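PDB 2YNQ: ESSB from Geobacillus thermodenitrificans, which is an integral membrane component of the type VII secretion system, seen here as its extracellular fragment, and binds copies of itself. Local coordinates for the interface of chains A and B. Sequence-based numbering; all coordinates share one arbitrary frame. Chains: chain A/B, ESSB.

Contact 1: the interface of chains A and B. Residues chain A 117, 128, 131-132, 135; chain B 23, 25-26, 29.
A:Asp135 meets the first turn of helix 24-31 of the partner chain in this fragment of EssB, of the EssB/YukC family of type VII secretion proteins. Its OD2 accepts twice from B:Ser25. The hydroxyl OG donates to A:Asp135 OD2 over 2.6 Å, and OD2 accepts through its syn lone pair. The backbone N of B:Ser25 comes from above the carboxylate plane, 2.8 Å from the same oxygen. Water 1 joins A:Asp135 OD2 to A:Asp132 OD1 and to the backbone N of B:Asp26.

B:Lys23 lies across the carboxylate of A:Asp132, with its chain extended beyond CG. Its CB and CG pass near OD1, and CD lies by both oxygens. CE reaches OD2, and the ammonium NZ ends 3.4 Å from A:Asp132 OD2, a long salt bridge. The amide NE2 of A:Gln128 holds A:Asp132 from its own helix, 3.0 Å from A:Asp132 OD1. The bend of A:Gln128 at chi2 (53°) goes with an amide stacked on the carboxylate of B:Asp26, planes 17° apart. A:Lys117 and B:Thr29 meet tip to tip, NZ of the lysine 3.5 Å from CG2 of the threonine. Water 2 links that NZ to the backbone O of B:Ser25.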
loop_
_atom_site.group_PDB
_atom_site.type_symbol
_atom_site.label_atom_id
_atom_site.label_comp_id
_atom_site.label_asym_id
_atom_site.label_seq_id
_atom_site.Cartn_x
_atom_site.Cartn_y
_atom_site.Cartn_z
ATOM N N LYS A 117 3.871 8.799 -10.463
ATOM C CA LYS A 117 4.090 9.907 -9.525
ATOM C C LYS A 117 5.574 10.270 -9.405
ATOM O O LYS A 117 5.919 11.449 -9.338
ATOM C CB LYS A 117 3.484 9.553 -8.149
ATOM C CG LYS A 117 3.295 10.695 -7.170
ATOM C CD LYS A 117 2.091 11.547 -7.509
ATOM C CE LYS A 117 2.394 13.029 -7.254
ATOM N NZ LYS A 117 1.396 13.943 -7.886
ATOM N N GLN A 128 0.670 14.285 -15.108
ATOM C CA GLN A 128 -0.642 14.617 -14.579
ATOM C C GLN A 128 -1.759 13.941 -15.372
ATOM O O GLN A 128 -2.693 13.409 -14.778
ATOM C CB GLN A 128 -0.838 16.140 -14.489
ATOM C CG GLN A 128 -2.003 16.612 -13.580
ATOM C CD GLN A 128 -1.960 16.036 -12.150
ATOM O OE1 GLN A 128 -1.068 16.356 -11.355
ATOM N NE2 GLN A 128 -2.937 15.196 -11.822
ATOM N N LEU A 131 -1.780 10.237 -14.274
ATOM C CA LEU A 131 -2.381 10.142 -12.958
ATOM C C LEU A 131 -3.901 10.363 -13.017
ATOM O O LEU A 131 -4.654 9.585 -12.436
ATOM C CB LEU A 131 -1.698 11.110 -11.998
ATOM C CG LEU A 131 -0.242 10.760 -11.645
ATOM C CD1 LEU A 131 0.413 11.885 -10.863
ATOM C CD2 LEU A 131 -0.144 9.452 -10.875
ATOM N N ASP A 132 -4.347 11.385 -13.758
ATOM C CA ASP A 132 -5.787 11.656 -13.949
ATOM C C ASP A 132 -6.519 10.407 -14.447
ATOM O O ASP A 132 -7.609 10.089 -13.964
ATOM C CB ASP A 132 -6.035 12.824 -14.919
ATOM C CG ASP A 132 -5.776 14.219 -14.288
ATOM O OD1 ASP A 132 -5.532 14.315 -13.063
ATOM O OD2 ASP A 132 -5.827 15.237 -15.029
ATOM N N ASP A 135 -6.482 7.680 -11.726
ATOM C CA ASP A 135 -7.358 8.084 -10.634
ATOM C C ASP A 135 -8.807 7.773 -10.986
ATOM O O ASP A 135 -9.549 7.242 -10.140
ATOM C CB ASP A 135 -7.201 9.561 -10.280
ATOM C CG ASP A 135 -5.898 9.867 -9.537
ATOM O OD1 ASP A 135 -5.292 8.952 -8.927
ATOM O OD2 ASP A 135 -5.484 11.049 -9.561
ATOM N N LYS B 23 -10.187 13.639 -9.493
ATOM C CA LYS B 23 -8.776 13.870 -9.789
ATOM C C LYS B 23 -7.980 13.899 -8.496
ATOM O O LYS B 23 -7.460 14.939 -8.083
ATOM C CB LYS B 23 -8.594 15.155 -10.601
ATOM C CG LYS B 23 -8.987 14.964 -12.055
ATOM C CD LYS B 23 -8.763 16.200 -12.878
ATOM C CE LYS B 23 -9.158 15.943 -14.316
ATOM N NZ LYS B 23 -8.699 17.074 -15.154
ATOM N N SER B 25 -5.000 12.744 -7.369
ATOM C CA SER B 25 -3.606 13.176 -7.353
ATOM C C SER B 25 -3.536 14.689 -7.358
ATOM O O SER B 25 -2.776 15.295 -6.603
ATOM C CB SER B 25 -2.819 12.628 -8.555
ATOM O OG SER B 25 -2.997 11.224 -8.705
ATOM N N ASP B 26 -4.368 15.299 -8.186
ATOM C CA ASP B 26 -4.324 16.737 -8.394
ATOM C C ASP B 26 -4.891 17.491 -7.197
ATOM O O ASP B 26 -4.446 18.604 -6.901
ATOM C CB ASP B 26 -5.058 17.094 -9.686
ATOM C CG ASP B 26 -4.450 18.287 -10.397
ATOM O OD1 ASP B 26 -3.651 19.042 -9.767
ATOM O OD2 ASP B 26 -4.782 18.486 -11.595
ATOM N N THR B 29 -1.828 17.484 -4.690
ATOM C CA THR B 29 -0.823 18.510 -4.936
ATOM C C THR B 29 -1.350 19.937 -4.783
ATOM O O THR B 29 -0.611 20.841 -4.386
ATOM C CB THR B 29 -0.087 18.337 -6.283
ATOM O OG1 THR B 29 -1.034 18.336 -7.332
ATOM C CG2 THR B 29 0.678 17.017 -6.315
HETATM O O HOH W 1 -5.626 13.381 -10.479
HETATM O O HOH W 2 -0.656 13.780 -6.082
#

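Contact 2: the interface of chains A and B. Residues chain A 56; chain B 61, 110, 114.
A:Ser56 and B:Glu114 make a hydrogen bond across this small patch between two EssB copies. The serine lies in the loop after helix 41-53 of chain A. The glutamate belongs to helix 102-118 of chain B. The hydroxyl OG of A:Ser56 donates to the carboxylate OE2 of B:Glu114 over 2.7 Å. OE2 accepts through its anti lone pair, on the side away from OE1. B:Glu114 reaches the serine with an extended chain: CG is anti to the carbonyl carbon (chi1 -74°), and chi2 is 171°.

The van der Waals contacts gather round the same hydroxyl. CG of B:Glu114 lies 3.3 Å from A:Ser56 OG, so the aliphatic stem of the glutamate packs beside the hydroxyl as its carboxylate accepts from it. The backbone O of B:Leu110, one helical turn earlier, is 4.1 Å from A:Ser56 OG and makes a looser contact.

A further polar approach is made at the backbone carbonyl of the serine. The amide NE2 of B:Gln61, from helix 59-64, comes within 3.3 Å of the backbone O of A:Ser56. This is a close polar approach, not counted here as a hydrogen bond. The patch ties the loop at A:Ser56 to helix 102-118 of the other copy and probably helps to hold the pair together.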
loop_
_atom_site.group_PDB
_atom_site.type_symbol
_atom_site.label_atom_id
_atom_site.label_comp_id
_atom_site.label_asym_id
_atom_site.label_seq_id
_atom_site.Cartn_x
_atom_site.Cartn_y
_atom_site.Cartn_z
ATOM N N SER A 56 5.230 -4.747 3.196
ATOM C CA SER A 56 4.705 -4.093 4.395
ATOM C C SER A 56 3.309 -4.587 4.679
ATOM O O SER A 56 2.326 -4.078 4.113
ATOM C CB SER A 56 4.707 -2.566 4.253
ATOM O OG SER A 56 5.750 -2.007 5.039
ATOM N N GLN B 61 -5.609 -5.808 3.567
ATOM C CA GLN B 61 -5.417 -4.573 4.328
ATOM C C GLN B 61 -6.718 -3.788 4.344
ATOM O O GLN B 61 -7.190 -3.356 5.400
ATOM C CB GLN B 61 -4.283 -3.722 3.736
ATOM C CG GLN B 61 -2.893 -4.263 4.019
ATOM C CD GLN B 61 -1.768 -3.492 3.341
ATOM O OE1 GLN B 61 -1.709 -3.354 2.115
ATOM N NE2 GLN B 61 -0.845 -3.010 4.147
ATOM N N LEU B 110 3.170 -0.142 10.991
ATOM C CA LEU B 110 3.789 -0.637 9.751
ATOM C C LEU B 110 4.433 0.465 8.913
ATOM O O LEU B 110 5.555 0.304 8.459
ATOM C CB LEU B 110 2.799 -1.442 8.923
ATOM C CG LEU B 110 2.498 -2.831 9.513
ATOM C CD1 LEU B 110 1.283 -3.437 8.811
ATOM C CD2 LEU B 110 3.715 -3.804 9.489
ATOM N N GLU B 114 8.705 1.225 8.160
ATOM C CA GLU B 114 9.391 1.560 6.904
ATOM C C GLU B 114 10.303 2.761 7.080
ATOM O O GLU B 114 11.417 2.780 6.571
ATOM C CB GLU B 114 8.393 1.895 5.808
ATOM C CG GLU B 114 7.631 0.745 5.202
ATOM C CD GLU B 114 6.524 1.250 4.282
ATOM O OE1 GLU B 114 6.597 2.425 3.849
ATOM O OE2 GLU B 114 5.575 0.491 3.993
#

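Contact 3: the interface of chains A and B. Residues chain A 110, 113-114, 135; chain B 25, 28, 53-54.
B:Ser25 OG is gripped by A:Arg113 through two nitrogens of one guanidinium. NE is 3.1 Å from B:Ser25 OG, and NH2 is 3.0 Å from the same hydroxyl oxygen. The oxygen is approached side-on and lies near the guanidinium plane, 10° out of it as seen from NE. The hydroxyl also donates a hydrogen bond to A:Asp135 OD2, so it accepts from the arginine and donates to the aspartate. NE also makes a weak bond to A:Asp135 OD1, a salt bridge within chain A that may help to steady both groups.

B:Thr54 covers one face of the guanidinium. Its CB sits 3.5 Å above the plane, toward the rim, and its CG2 lies 3.6 Å from A:Arg113 NE. CG of A:Arg113 is anti to the backbone N (chi1 -153°), and a bend at chi3 turns the guanidinium so that its NE/NH2 edge meets the serine and one face meets the threonine. Nearby, CD2 of A:Leu110 packs against the backbone O of B:Met53 at 3.5 Å.

Two waters meet at the backbone O of B:Thr54. Water 3 joins it to A:Arg113 NH1 and the backbone O of A:Leu110. Water 4 joins it to A:Glu114 OE2. The site links helix 102-117 of one EssB copy to two separate segments of the other, which probably steadies the pair.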
loop_
_atom_site.group_PDB
_atom_site.type_symbol
_atom_site.label_atom_id
_atom_site.label_comp_id
_atom_site.label_asym_id
_atom_site.label_seq_id
_atom_site.Cartn_x
_atom_site.Cartn_y
_atom_site.Cartn_z
ATOM N N LEU A 110 -2.768 0.920 -8.229
ATOM C CA LEU A 110 -2.343 1.735 -7.103
ATOM C C LEU A 110 -0.838 1.831 -7.016
ATOM O O LEU A 110 -0.311 2.906 -6.796
ATOM C CB LEU A 110 -2.935 1.203 -5.800
ATOM C CG LEU A 110 -4.437 1.441 -5.696
ATOM C CD1 LEU A 110 -5.084 0.480 -4.725
ATOM C CD2 LEU A 110 -4.723 2.886 -5.337
ATOM N N ARG A 113 0.318 3.861 -10.143
ATOM C CA ARG A 113 0.081 5.261 -9.834
ATOM C C ARG A 113 1.316 5.869 -9.187
ATOM O O ARG A 113 1.784 6.926 -9.605
ATOM C CB ARG A 113 -1.117 5.397 -8.906
ATOM C CG ARG A 113 -1.800 6.706 -9.040
ATOM C CD ARG A 113 -2.761 6.963 -7.922
ATOM N NE ARG A 113 -2.589 8.342 -7.538
ATOM C CZ ARG A 113 -1.809 8.732 -6.539
ATOM N NH1 ARG A 113 -1.167 7.833 -5.796
ATOM N NH2 ARG A 113 -1.694 10.026 -6.274
ATOM N N GLU A 114 1.854 5.169 -8.193
ATOM C CA GLU A 114 3.049 5.609 -7.478
ATOM C C GLU A 114 4.299 5.652 -8.350
ATOM O O GLU A 114 5.165 6.490 -8.131
ATOM C CB GLU A 114 3.300 4.721 -6.241
ATOM C CG GLU A 114 2.364 5.023 -5.083
ATOM C CD GLU A 114 2.394 3.983 -3.948
ATOM O OE1 GLU A 114 3.294 3.118 -3.926
ATOM O OE2 GLU A 114 1.505 4.053 -3.058
ATOM N N ASP A 135 -6.482 7.680 -11.726
ATOM C CA ASP A 135 -7.358 8.084 -10.634
ATOM C C ASP A 135 -8.807 7.773 -10.986
ATOM O O ASP A 135 -9.549 7.242 -10.140
ATOM C CB ASP A 135 -7.201 9.561 -10.280
ATOM C CG ASP A 135 -5.898 9.867 -9.537
ATOM O OD1 ASP A 135 -5.292 8.952 -8.927
ATOM O OD2 ASP A 135 -5.484 11.049 -9.561
ATOM N N SER B 25 -5.000 12.744 -7.369
ATOM C CA SER B 25 -3.606 13.176 -7.353
ATOM C C SER B 25 -3.536 14.689 -7.358
ATOM O O SER B 25 -2.776 15.295 -6.603
ATOM C CB SER B 25 -2.819 12.628 -8.555
ATOM O OG SER B 25 -2.997 11.224 -8.705
ATOM N N ILE B 28 -4.488 16.395 -4.169
ATOM C CA ILE B 28 -3.378 16.243 -3.239
ATOM C C ILE B 28 -2.307 17.303 -3.455
ATOM O O ILE B 28 -1.953 17.977 -2.505
ATOM C CB ILE B 28 -2.789 14.800 -3.279
ATOM C CG1 ILE B 28 -3.748 13.847 -2.558
ATOM C CG2 ILE B 28 -1.367 14.726 -2.661
ATOM C CD1 ILE B 28 -3.587 12.368 -2.934
ATOM N N MET B 53 -8.195 6.929 -1.240
ATOM C CA MET B 53 -8.508 6.270 -2.501
ATOM C C MET B 53 -7.245 5.830 -3.223
ATOM O O MET B 53 -7.280 4.909 -4.069
ATOM C CB MET B 53 -9.328 7.183 -3.424
ATOM C CG MET B 53 -10.759 7.455 -2.963
ATOM S SD MET B 53 -11.811 5.988 -3.055
ATOM C CE MET B 53 -11.653 5.612 -4.801
ATOM N N THR B 54 -6.136 6.489 -2.903
ATOM C CA THR B 54 -4.883 6.239 -3.600
ATOM C C THR B 54 -3.853 5.548 -2.696
ATOM O O THR B 54 -2.681 5.445 -3.049
ATOM C CB THR B 54 -4.291 7.560 -4.145
ATOM O OG1 THR B 54 -4.102 8.486 -3.066
ATOM C CG2 THR B 54 -5.222 8.183 -5.148
HETATM O O HOH W 3 -1.588 5.109 -5.496
HETATM O O HOH W 4 -0.302 6.571 -2.764
#

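Contact 4: the interface of chains A and B. Residues chain A 136, 139; chain B 21-22, 24, 53.
A:Gln136 and B:Asn22 join by a side-chain amide hydrogen bond where helix 124-149 of one EssB copy meets the loop before helix 24-31 of the other. ND2 of B:Asn22 donates to OE1 of A:Gln136 over 2.8 Å, in a fairly straight bond. The acceptor lies near the amide plane of the asparagine, but the donor is tilted 23° from the carbonyl plane of the glutamine. The two amides are turned 56° against each other, so they meet at a slant rather than flat.

Water adds two bridges. Water 6 lies between A:Gln136 NE2 and B:Asn22 ND2, at longer distances. Water 5 joins the ammonium NZ of A:Lys139 to the phenol OH of B:Tyr24, and sits in the plane of the ring at its edge.

Packing is carried by the aliphatic part of A:Lys139. Its CG is anti to the backbone N (chi1 172°), and a bend at chi2 carries the chain across B:Asn22 and B:Tyr24 at about a right angle to each. CG of A:Lys139 rests 3.7 Å from CG of B:Asn22. On the chain B side, CB of B:Met53 lies over the centre of the tyrosine ring. CD of A:Lys139 comes 3.3 Å from OH of B:Tyr24.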
loop_
_atom_site.group_PDB
_atom_site.type_symbol
_atom_site.label_atom_id
_atom_site.label_comp_id
_atom_site.label_asym_id
_atom_site.label_seq_id
_atom_site.Cartn_x
_atom_site.Cartn_y
_atom_site.Cartn_z
ATOM N N GLN A 136 -9.197 8.062 -12.231
ATOM C CA GLN A 136 -10.560 7.824 -12.665
ATOM C C GLN A 136 -10.844 6.330 -12.692
ATOM O O GLN A 136 -11.886 5.902 -12.209
ATOM C CB GLN A 136 -10.862 8.502 -14.022
ATOM C CG GLN A 136 -12.283 8.250 -14.578
ATOM C CD GLN A 136 -13.407 8.894 -13.752
ATOM O OE1 GLN A 136 -13.269 10.013 -13.220
ATOM N NE2 GLN A 136 -14.543 8.202 -13.674
ATOM N N LYS A 139 -11.519 5.138 -9.235
ATOM C CA LYS A 139 -12.875 5.463 -8.822
ATOM C C LYS A 139 -13.834 4.441 -9.418
ATOM O O LYS A 139 -14.699 3.912 -8.723
ATOM C CB LYS A 139 -13.277 6.876 -9.221
ATOM C CG LYS A 139 -14.753 7.211 -8.978
ATOM C CD LYS A 139 -15.170 7.088 -7.500
ATOM C CE LYS A 139 -16.496 7.843 -7.249
ATOM N NZ LYS A 139 -16.732 8.076 -5.795
ATOM N N GLN B 21 -14.417 15.639 -9.940
ATOM C CA GLN B 21 -14.001 14.931 -11.148
ATOM C C GLN B 21 -13.146 13.704 -10.858
ATOM O O GLN B 21 -12.585 13.116 -11.801
ATOM C CB GLN B 21 -13.069 15.828 -11.949
ATOM C CG GLN B 21 -13.718 16.711 -12.897
ATOM C CD GLN B 21 -12.717 17.619 -13.562
ATOM O OE1 GLN B 21 -12.257 17.332 -14.674
ATOM N NE2 GLN B 21 -12.372 18.725 -12.898
ATOM N N ASN B 22 -12.963 13.386 -9.572
ATOM C CA ASN B 22 -12.141 12.241 -9.137
ATOM C C ASN B 22 -10.660 12.408 -9.446
ATOM O O ASN B 22 -9.950 11.438 -9.653
ATOM C CB ASN B 22 -12.634 10.955 -9.787
ATOM C CG ASN B 22 -14.133 10.815 -9.740
ATOM O OD1 ASN B 22 -14.735 10.852 -8.661
ATOM N ND2 ASN B 22 -14.757 10.623 -10.916
ATOM N N TYR B 24 -7.899 12.733 -7.867
ATOM C CA TYR B 24 -7.304 12.591 -6.542
ATOM C C TYR B 24 -5.874 13.152 -6.451
ATOM O O TYR B 24 -5.593 13.964 -5.573
ATOM C CB TYR B 24 -7.377 11.124 -6.077
ATOM C CG TYR B 24 -8.770 10.519 -6.172
ATOM C CD1 TYR B 24 -9.829 11.069 -5.470
ATOM C CD2 TYR B 24 -9.023 9.395 -6.958
ATOM C CE1 TYR B 24 -11.104 10.528 -5.551
ATOM C CE2 TYR B 24 -10.304 8.844 -7.045
ATOM C CZ TYR B 24 -11.335 9.425 -6.329
ATOM O OH TYR B 24 -12.618 8.922 -6.388
ATOM N N MET B 53 -8.195 6.929 -1.240
ATOM C CA MET B 53 -8.508 6.270 -2.501
ATOM C C MET B 53 -7.245 5.830 -3.223
ATOM O O MET B 53 -7.280 4.909 -4.069
ATOM C CB MET B 53 -9.328 7.183 -3.424
ATOM C CG MET B 53 -10.759 7.455 -2.963
ATOM S SD MET B 53 -11.811 5.988 -3.055
ATOM C CE MET B 53 -11.653 5.612 -4.801
HETATM O O HOH W 5 -14.644 10.041 -5.233
HETATM O O HOH W 6 -17.360 9.182 -12.323
#

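Contacts 1, 3 and 4 form one continuous stretch of the interface. The centres of their C-alpha atoms are about 6 Å apart for contacts 1 and 3, and about 8 Å apart for contacts 1 and 4 and for 3 and 4. A:Asp135 and B:Ser25 belong to both contact 1 and contact 3, and B:Met53 to contacts 3 and 4. Helix 124-149 of chain A runs through all three. Contact 2 stands apart, about 17 Å from contact 3, and there chain B supplies the helix. The two copies do not pair with strict two-fold symmetry. This pairing is consistent with self-association of EssB, though the crystal alone does not prove it biological.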